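Local coordinates for protein sugar phosphate isomerase/epimerase (PDB 3OBE) that probably acts as a sugar phosphate isomerase or epimerase, built on a xylose isomerase-like TIM barrel, at residues K196-Y199 against I200-F204. Sequence-based numbering, arbitrary orientation.
Sequences KGTY and IEELF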
# COMPACT_ATOMS: atom_id res chain seq x y z
N LYS A 196 11.43 -26.22 7.04
CA LYS A 196 12.72 -25.57 6.86
C LYS A 196 12.60 -24.24 6.13
O LYS A 196 11.70 -24.03 5.31
CB LYS A 196 13.69 -26.43 6.05
CG LYS A 196 14.11 -27.70 6.70
CD LYS A 196 15.31 -28.32 5.98
CE LYS A 196 16.63 -27.65 6.41
NZ LYS A 196 17.72 -28.58 6.10
N GLY A 197 13.57 -23.38 6.39
CA GLY A 197 13.69 -22.15 5.64
C GLY A 197 13.08 -20.99 6.40
O GLY A 197 12.58 -21.12 7.52
N THR A 198 13.15 -19.83 5.76
CA THR A 198 12.76 -18.59 6.39
C THR A 198 11.72 -17.91 5.55
O THR A 198 11.87 -17.82 4.34
CB THR A 198 13.98 -17.65 6.52
OG1 THR A 198 15.10 -18.37 7.09
CG2 THR A 198 13.69 -16.45 7.40
N TYR A 199 10.70 -17.32 6.19
CA TYR A 199 9.72 -16.57 5.45
C TYR A 199 10.38 -15.48 4.63
O TYR A 199 11.27 -14.76 5.11
CB TYR A 199 8.72 -15.91 6.38
CG TYR A 199 7.83 -16.83 7.12
CD1 TYR A 199 6.91 -17.64 6.44
CD2 TYR A 199 7.82 -16.82 8.52
CE1 TYR A 199 6.06 -18.45 7.14
CE2 TYR A 199 6.93 -17.60 9.22
CZ TYR A 199 6.08 -18.41 8.52
OH TYR A 199 5.24 -19.23 9.23
N ILE A 200 9.93 -15.33 3.39
CA ILE A 200 10.41 -14.24 2.55
C ILE A 200 10.24 -12.87 3.22
O ILE A 200 11.15 -12.02 3.23
CB ILE A 200 9.81 -14.30 1.14
CG1 ILE A 200 10.32 -15.56 0.40
CG2 ILE A 200 10.20 -13.03 0.34
CD1 ILE A 200 9.51 -15.87 -0.90
N GLU A 201 9.06 -12.61 3.76
CA GLU A 201 8.79 -11.34 4.43
C GLU A 201 9.83 -11.08 5.53
O GLU A 201 10.33 -9.96 5.68
CB GLU A 201 7.37 -11.32 5.01
CG GLU A 201 6.90 -9.98 5.54
CD GLU A 201 6.48 -8.94 4.52
OE1 GLU A 201 6.59 -9.18 3.30
OE2 GLU A 201 6.04 -7.83 4.98
N GLU A 202 10.13 -12.12 6.33
CA GLU A 202 11.12 -12.02 7.38
C GLU A 202 12.49 -11.65 6.86
O GLU A 202 13.21 -10.84 7.44
CB GLU A 202 11.15 -13.32 8.24
CG GLU A 202 12.23 -13.36 9.27
CD GLU A 202 12.13 -14.55 10.19
OE1 GLU A 202 11.11 -15.22 10.20
OE2 GLU A 202 13.10 -14.83 10.89
N LEU A 203 12.91 -12.28 5.76
CA LEU A 203 14.15 -11.95 5.15
C LEU A 203 14.20 -10.48 4.69
O LEU A 203 15.23 -9.82 4.86
CB LEU A 203 14.45 -12.90 3.99
CG LEU A 203 14.74 -14.33 4.40
CD1 LEU A 203 14.63 -15.22 3.12
CD2 LEU A 203 16.11 -14.42 5.12
N PHE A 204 13.12 -9.98 4.11
CA PHE A 204 13.08 -8.59 3.68
C PHE A 204 13.17 -7.66 4.89
O PHE A 204 13.94 -6.69 4.88
CB PHE A 204 11.81 -8.23 2.92
CG PHE A 204 11.68 -8.80 1.55
CD1 PHE A 204 12.73 -9.36 0.84
CD2 PHE A 204 10.45 -8.77 0.95
CE1 PHE A 204 12.53 -9.84 -0.46
CE2 PHE A 204 10.26 -9.23 -0.31
CZ PHE A 204 11.28 -9.79 -1.03
O HOH W 1 10.93 -17.69 9.14
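Tyr199 and Glu202 meet at the N-terminus of a short helix in a TIM-barrel protein, a compact case of how a chain passes from strand to helix. Tyr199 occupies the N-cap position, and its carbonyl accepts the first helical i to i+4 bond, from Leu203 N to Tyr199 O at 3.0 Å; the N-H points nearly straight at the oxygen (161°). Glu202 swings CG opposite its own amide nitrogen (chi1 175°) and runs on extended, which brings the carboxylate back toward the strand. There the Glu202 side chain crosses that of Thr198 at about a right angle, with CD 3.7 Å from the methyl CG2 of Thr198. Thr198 CG2 also packs against Leu203, 3.8 Å from its CG, so the one methyl touches two neighbouring helix side chains. Glu202 OE1 comes to the edge of the Tyr199 ring, near its plane, 4.0 Å from CD2, while ring and carboxylate planes are turned 48° apart. Farther out, the ring makes a cation-pi contact with Arg177 and meets Trp232. Strand 198-199 pairs antiparallel with strand 177-178, and Leu203 touches Val178 of that strand and Ala145 of helix 142-160. A water bridges strand and helix: it accepts from Tyr199 N at 3.0 Å and donates to Glu202 OE1 at 2.7 Å.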